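PDB 5LOZ: epsin-1 from Saccharomyces cerevisiae, which binds phosphoinositide-rich membranes, clathrin and ubiquitin as an endocytic adaptor required for endocytosis and actin localization, here represented by its ENTH domain. Local coordinates for residues Val8-Ala13 / Ile27-Lys32; His59-Leu64 / Gln107-Lys112; Glu84-Ile89 / Glu115-Leu120. All coordinates share one frame; numbering follows the deposited sequence.

Contact 1: Val8-Ala13 / Ile27-Lys32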
loop_
_atom_site.group_PDB
_atom_site.type_symbol
_atom_site.label_atom_id
_atom_site.label_comp_id
_atom_site.label_asym_id
_atom_site.label_seq_id
_atom_site.Cartn_x
_atom_site.Cartn_y
_atom_site.Cartn_z
ATOM N N VAL A 8 -10.754 -8.198 -7.231
ATOM C CA VAL A 8 -11.885 -7.404 -6.782
ATOM C C VAL A 8 -11.581 -6.889 -5.380
ATOM O O VAL A 8 -11.820 -5.717 -5.091
ATOM C CB VAL A 8 -13.224 -8.226 -6.799
ATOM C CG1 VAL A 8 -14.356 -7.433 -6.148
ATOM C CG2 VAL A 8 -13.605 -8.591 -8.246
ATOM N N LEU A 9 -11.047 -7.773 -4.532
ATOM C CA LEU A 9 -10.632 -7.379 -3.142
ATOM C C LEU A 9 -9.704 -6.136 -3.161
ATOM O O LEU A 9 -9.968 -5.115 -2.506
ATOM C CB LEU A 9 -9.893 -8.530 -2.473
ATOM C CG LEU A 9 -9.765 -8.669 -0.947
ATOM C CD1 LEU A 9 -8.474 -9.403 -0.573
ATOM C CD2 LEU A 9 -9.892 -7.446 -0.243
ATOM N N VAL A 10 -8.625 -6.226 -3.916
ATOM C CA VAL A 10 -7.603 -5.165 -3.885
ATOM C C VAL A 10 -8.144 -3.892 -4.532
ATOM O O VAL A 10 -7.913 -2.807 -4.006
ATOM C CB VAL A 10 -6.243 -5.588 -4.484
ATOM C CG1 VAL A 10 -6.339 -5.931 -5.979
ATOM C CG2 VAL A 10 -5.233 -4.521 -4.249
ATOM N N ARG A 11 -8.921 -4.021 -5.589
ATOM C CA ARG A 11 -9.545 -2.835 -6.233
ATOM C C ARG A 11 -10.512 -2.125 -5.291
ATOM O O ARG A 11 -10.472 -0.898 -5.186
ATOM C CB ARG A 11 -10.274 -3.211 -7.514
ATOM C CG ARG A 11 -9.373 -3.612 -8.701
ATOM C CD ARG A 11 -10.154 -3.560 -10.030
ATOM N NE ARG A 11 -10.540 -2.188 -10.287
ATOM C CZ ARG A 11 -11.569 -1.808 -11.033
ATOM N NH1 ARG A 11 -12.332 -2.713 -11.628
ATOM N NH2 ARG A 11 -11.844 -0.507 -11.177
ATOM N N ASN A 12 -11.354 -2.894 -4.599
ATOM C CA ASN A 12 -12.336 -2.349 -3.687
ATOM C C ASN A 12 -11.685 -1.684 -2.505
ATOM O O ASN A 12 -12.121 -0.638 -2.055
ATOM C CB ASN A 12 -13.288 -3.418 -3.172
ATOM C CG ASN A 12 -14.255 -3.937 -4.238
ATOM O OD1 ASN A 12 -14.426 -3.343 -5.297
ATOM N ND2 ASN A 12 -14.881 -5.084 -3.955
ATOM N N ALA A 13 -10.595 -2.293 -2.046
ATOM C CA ALA A 13 -9.848 -1.818 -0.912
ATOM C C ALA A 13 -9.082 -0.486 -1.195
ATOM O O ALA A 13 -8.723 0.221 -0.268
ATOM C CB ALA A 13 -8.831 -2.926 -0.462
ATOM N N ILE A 27 -6.620 -7.211 6.490
ATOM C CA ILE A 27 -6.355 -8.535 7.029
ATOM C C ILE A 27 -6.413 -9.566 5.921
ATOM O O ILE A 27 -5.514 -10.422 5.797
ATOM C CB ILE A 27 -7.354 -8.882 8.165
ATOM C CG1 ILE A 27 -7.035 -8.072 9.420
ATOM C CG2 ILE A 27 -7.367 -10.412 8.477
ATOM C CD1 ILE A 27 -8.160 -8.026 10.345
ATOM N N GLU A 28 -7.442 -9.472 5.075
ATOM C CA GLU A 28 -7.565 -10.406 3.976
ATOM C C GLU A 28 -6.429 -10.249 2.954
ATOM O O GLU A 28 -5.954 -11.225 2.428
ATOM C CB GLU A 28 -8.944 -10.261 3.311
ATOM C CG GLU A 28 -9.338 -11.488 2.527
ATOM C CD GLU A 28 -10.793 -11.491 2.052
ATOM O OE1 GLU A 28 -11.102 -12.334 1.162
ATOM O OE2 GLU A 28 -11.602 -10.666 2.555
ATOM N N LEU A 29 -6.000 -9.012 2.658
ATOM C CA LEU A 29 -4.895 -8.789 1.702
ATOM C C LEU A 29 -3.561 -9.331 2.246
ATOM O O LEU A 29 -2.771 -9.921 1.510
ATOM C CB LEU A 29 -4.781 -7.290 1.352
ATOM C CG LEU A 29 -5.879 -6.746 0.430
ATOM C CD1 LEU A 29 -5.843 -5.237 0.347
ATOM C CD2 LEU A 29 -5.772 -7.350 -1.005
ATOM N N ALA A 30 -3.346 -9.201 3.559
ATOM C CA ALA A 30 -2.141 -9.725 4.173
ATOM C C ALA A 30 -2.128 -11.246 4.159
ATOM O O ALA A 30 -1.094 -11.854 3.853
ATOM C CB ALA A 30 -1.919 -9.144 5.566
ATOM N N GLU A 31 -3.283 -11.873 4.384
ATOM C CA GLU A 31 -3.391 -13.333 4.332
ATOM C C GLU A 31 -3.167 -13.824 2.917
ATOM O O GLU A 31 -2.391 -14.753 2.664
ATOM C CB GLU A 31 -4.756 -13.799 4.872
ATOM C CG GLU A 31 -4.887 -13.719 6.390
ATOM C CD GLU A 31 -3.880 -14.643 7.141
ATOM O OE1 GLU A 31 -3.425 -15.648 6.550
ATOM O OE2 GLU A 31 -3.580 -14.369 8.328
ATOM N N LYS A 32 -3.776 -13.139 1.973
ATOM C CA LYS A 32 -3.631 -13.510 0.562
ATOM C C LYS A 32 -2.236 -13.335 -0.006
ATOM O O LYS A 32 -1.849 -14.068 -0.926
ATOM C CB LYS A 32 -4.695 -12.825 -0.277
ATOM C CG LYS A 32 -6.084 -13.419 -0.067
ATOM C CD LYS A 32 -7.144 -12.859 -1.026
ATOM C CE LYS A 32 -8.492 -13.573 -0.792
ATOM N NZ LYS A 32 -9.403 -13.492 -1.989
#
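Leu9 meets the helix of residues 27-32 with both methyls, and its CD1 does most of the touching. Its CG stands anti to the backbone N (chi1 -158°), which sends the branch across to Leu29, where Leu9 CD1 and Leu29 CD2 are 3.4 Å apart, tighter than ordinary van der Waals contact. The same methyl lies 3.8 Å from Glu28 CG and meets the extended Lys32 chain tip to tip, Leu9 CD1 to Lys32 CD being 3.7 Å. Next, Val10 touches Leu29 CD2 with its CB at 3.9 Å. One turn beyond Leu9, Ala13 CB rests against the other branch, Leu29 CD1, at 3.9 Å. Leu29 thus divides its two methyls among three residues of helix 5-13, and reaches on to Ile42 of helix 36-50 and Val66 of helix 57-73. An alanine at Leu29 would probably open a gap between helix 23-32 and the Leu9, Val10 and Ala13 side chains, leaving Leu9 CD1 without its nearest partner. The first two helices of the ENTH domain pair here, their segment axes 10.5 Å apart at 141°, roughly antiparallel. What joins them is apolar; the long Lys32 NZ to Glu28 OE1 salt bridge stays within helix 23-32.

Contact 2: His59-Leu64 / Gln107-Lys112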
loop_
_atom_site.group_PDB
_atom_site.type_symbol
_atom_site.label_atom_id
_atom_site.label_comp_id
_atom_site.label_asym_id
_atom_site.label_seq_id
_atom_site.Cartn_x
_atom_site.Cartn_y
_atom_site.Cartn_z
ATOM N N HIS A 59 -6.643 6.793 -4.581
ATOM C CA HIS A 59 -6.110 5.552 -5.036
ATOM C C HIS A 59 -4.707 5.363 -4.490
ATOM O O HIS A 59 -4.358 4.291 -4.002
ATOM C CB HIS A 59 -6.045 5.486 -6.568
ATOM C CG HIS A 59 -7.356 5.276 -7.245
ATOM N ND1 HIS A 59 -7.525 5.488 -8.600
ATOM C CD2 HIS A 59 -8.575 4.949 -6.760
ATOM C CE1 HIS A 59 -8.784 5.253 -8.918
ATOM N NE2 HIS A 59 -9.441 4.922 -7.826
ATOM N N ILE A 60 -3.926 6.426 -4.579
ATOM C CA ILE A 60 -2.520 6.453 -4.147
ATOM C C ILE A 60 -2.399 6.314 -2.638
ATOM O O ILE A 60 -1.696 5.427 -2.164
ATOM C CB ILE A 60 -1.814 7.783 -4.590
ATOM C CG1 ILE A 60 -2.028 8.016 -6.106
ATOM C CG2 ILE A 60 -0.374 7.755 -4.222
ATOM C CD1 ILE A 60 -1.266 9.228 -6.685
ATOM N N ALA A 61 -3.106 7.163 -1.887
ATOM C CA ALA A 61 -3.113 7.083 -0.440
ATOM C C ALA A 61 -3.451 5.679 0.050
ATOM O O ALA A 61 -2.755 5.147 0.914
ATOM C CB ALA A 61 -4.088 8.100 0.142
ATOM N N LYS A 62 -4.519 5.082 -0.483
ATOM C CA LYS A 62 -5.007 3.810 0.038
ATOM C C LYS A 62 -4.048 2.645 -0.333
ATOM O O LYS A 62 -3.832 1.744 0.468
ATOM C CB LYS A 62 -6.416 3.541 -0.446
ATOM C CG LYS A 62 -7.421 4.571 0.033
ATOM C CD LYS A 62 -8.766 4.385 -0.607
ATOM C CE LYS A 62 -9.598 3.319 0.097
ATOM N NZ LYS A 62 -10.978 3.231 -0.482
ATOM N N ALA A 63 -3.478 2.710 -1.522
ATOM C CA ALA A 63 -2.472 1.778 -1.964
ATOM C C ALA A 63 -1.288 1.798 -0.980
ATOM O O ALA A 63 -0.803 0.741 -0.555
ATOM C CB ALA A 63 -2.004 2.088 -3.350
ATOM N N LEU A 64 -0.875 2.993 -0.570
ATOM C CA LEU A 64 0.224 3.142 0.373
ATOM C C LEU A 64 -0.125 2.588 1.711
ATOM O O LEU A 64 0.741 1.985 2.391
ATOM C CB LEU A 64 0.652 4.617 0.481
ATOM C CG LEU A 64 1.370 5.258 -0.720
ATOM C CD1 LEU A 64 1.458 6.795 -0.551
ATOM C CD2 LEU A 64 2.788 4.650 -0.933
ATOM N N GLN A 107 -0.809 16.101 1.331
ATOM C CA GLN A 107 -0.079 15.816 2.574
ATOM C C GLN A 107 -0.365 14.409 3.131
ATOM O O GLN A 107 0.490 13.821 3.793
ATOM C CB GLN A 107 -0.372 16.852 3.631
ATOM C CG GLN A 107 -1.758 16.786 4.196
ATOM C CD GLN A 107 -2.030 17.892 5.175
ATOM O OE1 GLN A 107 -1.458 17.892 6.280
ATOM N NE2 GLN A 107 -2.923 18.840 4.802
ATOM N N ILE A 108 -1.571 13.878 2.835
ATOM C CA ILE A 108 -1.966 12.547 3.230
ATOM C C ILE A 108 -1.070 11.545 2.499
ATOM O O ILE A 108 -0.526 10.645 3.124
ATOM C CB ILE A 108 -3.481 12.300 2.957
ATOM C CG1 ILE A 108 -4.343 13.225 3.840
ATOM C CG2 ILE A 108 -3.834 10.844 3.195
ATOM C CD1 ILE A 108 -5.864 13.313 3.483
ATOM N N VAL A 109 -0.926 11.697 1.188
ATOM C CA VAL A 109 -0.021 10.892 0.358
ATOM C C VAL A 109 1.418 10.991 0.827
ATOM O O VAL A 109 2.061 9.950 1.055
ATOM C CB VAL A 109 -0.089 11.275 -1.115
ATOM C CG1 VAL A 109 0.917 10.469 -1.968
ATOM C CG2 VAL A 109 -1.522 11.085 -1.675
ATOM N N ARG A 110 1.884 12.227 1.041
ATOM C CA ARG A 110 3.257 12.487 1.462
ATOM C C ARG A 110 3.598 11.809 2.810
ATOM O O ARG A 110 4.676 11.174 2.950
ATOM C CB ARG A 110 3.530 14.008 1.568
ATOM C CG ARG A 110 3.502 14.748 0.226
ATOM C CD ARG A 110 4.156 16.075 0.328
ATOM N NE ARG A 110 3.506 17.024 1.227
ATOM C CZ ARG A 110 2.458 17.794 0.874
ATOM N NH1 ARG A 110 1.952 17.706 -0.332
ATOM N NH2 ARG A 110 1.910 18.634 1.719
ATOM N N VAL A 111 2.726 11.985 3.810
ATOM C CA VAL A 111 2.969 11.352 5.114
ATOM C C VAL A 111 3.036 9.804 5.017
ATOM O O VAL A 111 3.967 9.166 5.532
ATOM C CB VAL A 111 1.981 11.797 6.160
ATOM C CG1 VAL A 111 2.136 10.964 7.421
ATOM C CG2 VAL A 111 2.218 13.275 6.498
ATOM N N LYS A 112 2.086 9.218 4.325
ATOM C CA LYS A 112 2.111 7.753 4.107
ATOM C C LYS A 112 3.367 7.245 3.368
ATOM O O LYS A 112 3.960 6.222 3.754
ATOM C CB LYS A 112 0.824 7.317 3.415
ATOM C CG LYS A 112 -0.384 7.387 4.350
ATOM C CD LYS A 112 -1.672 7.129 3.626
ATOM C CE LYS A 112 -2.886 7.315 4.551
ATOM N NZ LYS A 112 -2.852 6.376 5.701
#
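Val109 faces both Ile60 and Leu64 with a single methyl, CG1, which its first torsion sets anti to the backbone N (chi1 177°). Ile60 comes obliquely and presents its CG2 branch, 3.8 Å from Val109 CG1. Leu64 crosses the valine at about a right angle; its CD1 lies 4.0 Å from Val109 CG1 and closer still, 3.6 Å, to the backbone Val109 O. One methyl of Leu64 therefore covers both the side chain and the carbonyl of a single residue. The other valine methyl, CG2, faces Ala61, whose small CB also receives Ile108 CG2 at 4.1 Å. That isoleucine bends the rest of its side chain away from the helix of residues 59-64, leaving the CG2 branch to make the touch.

Lys112 lies along the same surface with its aliphatic part. Its CG is anti to the carbonyl carbon, and the chain stays extended until a bend at chi4 (-61°). Lys112 CB packs on Leu64 CB at 4.0 Å, while Lys112 CD passes 3.5 Å from Ala61 O. Beyond the bend, NZ hydrogen-bonds to Thr65 OG1, and that hydroxyl also bonds to Ala61 O, so the ammonium end is tied to the helix that its methylenes cover.

The small Ala61 side chain fits the close approach: Ala61 CA and Val109 CA are 5.0 Å apart, and the short axes come within 9.1 Å. Around the pair, Leu92 touches Ile60, Phe95 touches Val109 and Leu50 touches Leu64. Helices 57-73 and 106-121, running in much the same direction (24° between the short axes) with further helices in the chain between them, are consistent with the alpha-alpha superhelix of the ENTH domain.

Contact 3: Glu84-Ile89 / Glu115-Leu120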
loop_
_atom_site.group_PDB
_atom_site.type_symbol
_atom_site.label_atom_id
_atom_site.label_comp_id
_atom_site.label_asym_id
_atom_site.label_seq_id
_atom_site.Cartn_x
_atom_site.Cartn_y
_atom_site.Cartn_z
ATOM N N GLU A 84 12.412 -3.511 -4.590
ATOM C CA GLU A 84 12.574 -3.489 -6.038
ATOM C C GLU A 84 11.831 -2.338 -6.700
ATOM O O GLU A 84 12.248 -1.854 -7.750
ATOM C CB GLU A 84 12.119 -4.825 -6.675
ATOM C CG GLU A 84 13.171 -5.874 -6.739
ATOM C CD GLU A 84 14.392 -5.409 -7.511
ATOM O OE1 GLU A 84 14.318 -5.244 -8.741
ATOM O OE2 GLU A 84 15.431 -5.172 -6.874
ATOM N N ASN A 85 10.725 -1.893 -6.108
ATOM C CA ASN A 85 9.930 -0.806 -6.701
ATOM C C ASN A 85 9.902 0.454 -5.831
ATOM O O ASN A 85 8.879 1.121 -5.743
ATOM C CB ASN A 85 8.514 -1.295 -6.904
ATOM C CG ASN A 85 8.414 -2.318 -8.005
ATOM O OD1 ASN A 85 8.380 -1.965 -9.191
ATOM N ND2 ASN A 85 8.381 -3.591 -7.634
ATOM N N LEU A 86 11.016 0.758 -5.158
ATOM C CA LEU A 86 11.011 1.837 -4.166
ATOM C C LEU A 86 10.811 3.220 -4.819
ATOM O O LEU A 86 10.342 4.152 -4.160
ATOM C CB LEU A 86 12.316 1.836 -3.380
ATOM C CG LEU A 86 12.340 2.053 -1.857
ATOM C CD1 LEU A 86 13.649 2.794 -1.481
ATOM C CD2 LEU A 86 11.134 2.740 -1.314
ATOM N N TYR A 87 11.192 3.359 -6.091
ATOM C CA TYR A 87 11.222 4.671 -6.750
ATOM C C TYR A 87 9.877 5.348 -6.711
ATOM O O TYR A 87 9.811 6.484 -6.377
ATOM C CB TYR A 87 11.701 4.596 -8.193
ATOM C CG TYR A 87 11.832 5.962 -8.856
ATOM C CD1 TYR A 87 10.845 6.442 -9.694
ATOM C CD2 TYR A 87 12.914 6.791 -8.586
ATOM C CE1 TYR A 87 10.934 7.709 -10.287
ATOM C CE2 TYR A 87 13.023 8.073 -9.183
ATOM C CZ TYR A 87 12.018 8.513 -10.024
ATOM O OH TYR A 87 12.142 9.733 -10.624
ATOM N N ILE A 88 8.814 4.636 -7.076
ATOM C CA ILE A 88 7.483 5.257 -7.099
ATOM C C ILE A 88 7.079 5.695 -5.688
ATOM O O ILE A 88 6.551 6.799 -5.469
ATOM C CB ILE A 88 6.388 4.335 -7.682
ATOM C CG1 ILE A 88 5.028 5.087 -7.727
ATOM C CG2 ILE A 88 6.235 3.017 -6.882
ATOM C CD1 ILE A 88 5.022 6.481 -8.353
ATOM N N ILE A 89 7.440 4.880 -4.712
ATOM C CA ILE A 89 7.127 5.242 -3.338
ATOM C C ILE A 89 7.875 6.507 -2.914
ATOM O O ILE A 89 7.297 7.454 -2.323
ATOM C CB ILE A 89 7.377 4.059 -2.377
ATOM C CG1 ILE A 89 6.444 2.875 -2.751
ATOM C CG2 ILE A 89 7.144 4.510 -0.922
ATOM C CD1 ILE A 89 6.741 1.541 -1.993
ATOM N N GLU A 115 6.321 7.679 5.819
ATOM C CA GLU A 115 6.300 6.619 6.814
ATOM C C GLU A 115 6.819 5.319 6.260
ATOM O O GLU A 115 7.622 4.608 6.899
ATOM C CB GLU A 115 4.878 6.410 7.367
ATOM C CG GLU A 115 4.427 7.509 8.287
ATOM C CD GLU A 115 2.992 7.328 8.760
ATOM O OE1 GLU A 115 2.146 6.794 7.976
ATOM O OE2 GLU A 115 2.712 7.735 9.902
ATOM N N LEU A 116 6.392 4.993 5.058
ATOM C CA LEU A 116 6.746 3.694 4.447
ATOM C C LEU A 116 8.242 3.616 4.166
ATOM O O LEU A 116 8.894 2.629 4.544
ATOM C CB LEU A 116 5.903 3.461 3.204
ATOM C CG LEU A 116 5.996 2.204 2.388
ATOM C CD1 LEU A 116 5.907 0.936 3.244
ATOM C CD2 LEU A 116 4.853 2.315 1.309
ATOM N N THR A 117 8.803 4.669 3.575
ATOM C CA THR A 117 10.234 4.716 3.305
ATOM C C THR A 117 11.100 4.797 4.549
ATOM O O THR A 117 12.185 4.167 4.618
ATOM C CB THR A 117 10.614 5.891 2.327
ATOM O OG1 THR A 117 10.318 7.143 2.934
ATOM C CG2 THR A 117 9.833 5.781 1.015
ATOM N N ALA A 118 10.642 5.527 5.564
ATOM C CA ALA A 118 11.320 5.537 6.846
ATOM C C ALA A 118 11.346 4.117 7.452
ATOM O O ALA A 118 12.418 3.651 7.953
ATOM C CB ALA A 118 10.679 6.508 7.829
ATOM N N LEU A 119 10.200 3.423 7.429
ATOM C CA LEU A 119 10.135 2.087 7.942
ATOM C C LEU A 119 11.050 1.123 7.168
ATOM O O LEU A 119 11.715 0.264 7.772
ATOM C CB LEU A 119 8.710 1.567 7.967
ATOM C CG LEU A 119 8.479 0.161 8.538
ATOM C CD1 LEU A 119 9.048 0.053 9.999
ATOM C CD2 LEU A 119 6.948 -0.244 8.533
ATOM N N LEU A 120 11.056 1.251 5.851
ATOM C CA LEU A 120 11.893 0.424 4.987
ATOM C C LEU A 120 13.401 0.660 5.169
ATOM O O LEU A 120 14.207 -0.218 4.834
ATOM C CB LEU A 120 11.526 0.610 3.507
ATOM C CG LEU A 120 10.185 -0.009 3.087
ATOM C CD1 LEU A 120 9.795 0.461 1.672
ATOM C CD2 LEU A 120 10.298 -1.569 3.165
#
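Ile89 and Thr117 pack methyl against methyl, with Ile89 CG2 and Thr117 CG2 3.5 Å apart as the two side chains slide past each other in opposite directions. The isoleucine has the most surface buried here. With CG1 anti to the carbonyl carbon (chi1 -62°) and CG2 anti to the backbone N, the CG2 methyl is directed at helix 106-121, and CD1 reaches the same leucine: CG2 and CD1 each lie 3.9 Å from Leu116 CD2. Leu116 crosses it at about a right angle, one of its methyls resting against both isoleucine branches.

Thr117 contributes through its methyl. With OG1 placed between the backbone N and the carbonyl carbon (chi1 64°), CG2 is turned toward the helix of residues 86-89. The hydroxyl stays with its own helix, making weak hydrogen bonds to the backbone O atoms of Ala113 and Lys114.

These residues join the short helix 86-91 to helix 106-121 within the alpha-alpha superhelix of the ENTH domain. Asn85 leaves helical backbone angles after helix 76-84, a turn that separates that helix from helix 86-91.

Leu86, third in buried surface, does not aim its CB straight at the partner, but its end swings in so that CD2 makes the touch. That methyl is 4.0 Å from Thr117 CG2 and equally 4.0 Å from Leu120 CD1, bridging residues one helical turn apart. Cys82 of helix 76-84 touches both Ile89 and Leu120, while Leu64, Ile67 and Ile71 of helix 57-73 pack on Leu116.

In the fold
All three contacts lie within the ENTH domain of a single chain. Contact 1 closes before the others open; contacts 2 and 3 interleave, their segments alternating along the chain, and share helix 106-121. Their centres are about 12 Å apart, and they touch where Leu64 CD2 meets Leu116 CD2 at 3.8 Å. Contact 1, on helices 5-13 and 23-32, is centred about 17 Å from contact 2 and 20 Å from contact 3, across the chain's centre from both. It touches contact 2 through Ala13 O and Lys62 CE, 3.2 Å apart, but not contact 3. Contact 2 thus lies next to both others, consistent with helix 57-73 running through the middle of a continuous superhelical domain.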